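Local coordinates for protein serine proteinase inhibitor A (Sagittaria sagittifolia, PDB 3E8L) that inhibits serine proteases, probably holding one trypsin and one chymotrypsin at the same time through two reactive sites, at residues G82-F87 with A145-E150. The protein carries 2 engineered substitutions. Numbering follows the deposited sequence.
Sequences GSRYKF and AACSCE. With SO4 (sulfate ion), chain I.
The carbonyl O of Glu150 takes two donors: Arg84 NE, at 3.0 Å from that O and with a nearly straight N-H...O angle of 171°, and a water, from 3.1 Å. Seen from the arginine the bond is edge-on, with the oxygen in the guanidinium plane; seen from Glu150 the nitrogen stands above the carbonyl plane. In this Kunitz-type beta-trefoil the contact joins two strands of a four-stranded antiparallel sheet, 84-89 and 142-147, each paired with strand 130-135 between them, and the Arg84 side chain meets the end of strand 142-147 and the loop that leaves it.

With bends at chi2 (83°) and chi3 (80°), the arginine chain curls to bring NE to Glu150 O and CG to Cys147 SG, which lie 3.6 Å apart in the case of CG and SG. Cys147 CB lies over one guanidinium face, and Cys149 SG approaches NH2 obliquely. Both sulfurs belong to disulfides, Cys147 to Cys156 and Cys149 to Cys152. The salt bridge from NH1 to Glu132, on the middle strand, probably offsets the buried charge and fixes the far end of the group.

Two waters also bridge the segments, one between backbone atoms and one from Arg84 O to the Glu150 carboxylate. The water on Glu150 O also accepts from Arg84 N, at 2.8 Å. The Glu150 side chain runs out extended, and its OE1 is hydrogen-bonded to Ser72. The second water donates both to Glu150 OE2, at 2.7 Å, and to Arg84 O, at 2.8 Å.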
# COMPACT_ATOMS: atom_id res chain seq x y z
N GLY A 82 16.21 3.86 4.17
CA GLY A 82 15.83 4.66 3.02
C GLY A 82 14.83 3.99 2.10
O GLY A 82 14.25 4.64 1.22
N SER A 83 14.62 2.69 2.29
CA SER A 83 13.72 1.95 1.41
C SER A 83 12.30 2.11 1.88
O SER A 83 12.04 2.64 2.96
CB SER A 83 14.08 0.47 1.35
OG SER A 83 15.11 0.25 0.42
N ARG A 84 11.38 1.64 1.07
CA ARG A 84 9.96 1.85 1.34
C ARG A 84 9.20 0.55 1.53
O ARG A 84 9.36 -0.41 0.78
CB ARG A 84 9.34 2.73 0.24
CG ARG A 84 9.49 4.19 0.58
CD ARG A 84 10.86 4.77 0.19
NE ARG A 84 10.79 5.04 -1.23
CZ ARG A 84 10.93 6.22 -1.79
NH1 ARG A 84 11.24 7.29 -1.07
NH2 ARG A 84 10.78 6.30 -3.10
N TYR A 85 8.37 0.55 2.57
CA TYR A 85 7.63 -0.63 2.95
C TYR A 85 6.21 -0.34 3.36
O TYR A 85 5.89 0.75 3.86
CB TYR A 85 8.35 -1.34 4.09
CG TYR A 85 9.76 -1.64 3.72
CD1 TYR A 85 10.06 -2.68 2.85
CD2 TYR A 85 10.80 -0.87 4.22
CE1 TYR A 85 11.37 -2.96 2.49
CE2 TYR A 85 12.11 -1.13 3.87
CZ TYR A 85 12.39 -2.17 3.01
OH TYR A 85 13.70 -2.41 2.68
N LYS A 86 5.35 -1.33 3.12
CA LYS A 86 3.99 -1.35 3.62
C LYS A 86 4.05 -1.76 5.10
O LYS A 86 4.69 -2.77 5.43
CB LYS A 86 3.20 -2.36 2.80
CG LYS A 86 1.73 -2.57 3.17
CD LYS A 86 1.06 -3.25 1.95
CE LYS A 86 -0.10 -4.15 2.32
NZ LYS A 86 -0.33 -5.18 1.28
N PHE A 87 3.42 -0.97 5.97
CA PHE A 87 3.32 -1.28 7.41
C PHE A 87 1.92 -1.83 7.68
O PHE A 87 0.94 -1.24 7.27
CB PHE A 87 3.51 -0.01 8.24
CG PHE A 87 4.96 0.44 8.38
CD1 PHE A 87 5.90 0.18 7.38
CD2 PHE A 87 5.36 1.16 9.51
CE1 PHE A 87 7.23 0.61 7.52
CE2 PHE A 87 6.66 1.60 9.65
CZ PHE A 87 7.60 1.32 8.67
N ALA A 145 9.24 8.19 7.55
CA ALA A 145 8.80 9.07 6.46
C ALA A 145 7.72 8.37 5.65
O ALA A 145 7.67 7.14 5.57
CB ALA A 145 9.97 9.46 5.58
N ALA A 146 6.83 9.15 5.07
CA ALA A 146 5.63 8.61 4.43
C ALA A 146 5.68 8.93 2.95
O ALA A 146 5.82 10.09 2.59
CB ALA A 146 4.38 9.21 5.07
N CYS A 147 5.59 7.91 2.11
CA CYS A 147 5.71 8.06 0.65
C CYS A 147 4.51 7.54 -0.09
O CYS A 147 3.81 6.64 0.39
CB CYS A 147 6.90 7.28 0.12
SG CYS A 147 8.41 7.58 1.00
N SER A 148 4.28 8.06 -1.29
CA SER A 148 3.13 7.61 -2.07
C SER A 148 3.58 6.67 -3.20
O SER A 148 2.84 6.43 -4.16
CB SER A 148 2.38 8.83 -2.60
OG SER A 148 3.30 9.77 -3.21
N CYS A 149 4.78 6.11 -3.05
CA CYS A 149 5.40 5.32 -4.09
C CYS A 149 6.44 4.44 -3.44
O CYS A 149 7.05 4.83 -2.43
CB CYS A 149 6.09 6.24 -5.11
SG CYS A 149 7.77 6.79 -4.63
N GLU A 150 6.64 3.24 -3.99
CA GLU A 150 7.64 2.32 -3.47
C GLU A 150 9.07 2.68 -3.89
O GLU A 150 9.96 2.78 -3.04
CB GLU A 150 7.33 0.87 -3.86
CG GLU A 150 8.09 -0.15 -2.98
CD GLU A 150 7.95 -1.62 -3.43
OE1 GLU A 150 7.10 -1.94 -4.31
OE2 GLU A 150 8.70 -2.45 -2.90
S SO4 I . 2.70 -5.09 -1.32
O1 SO4 I . 1.26 -4.89 -1.48
O2 SO4 I . 2.97 -6.37 -0.68
O3 SO4 I . 3.37 -5.01 -2.63
O4 SO4 I . 3.25 -4.04 -0.46
O HOH W 1 10.74 -1.66 -1.35
O HOH W 2 11.78 0.71 -1.54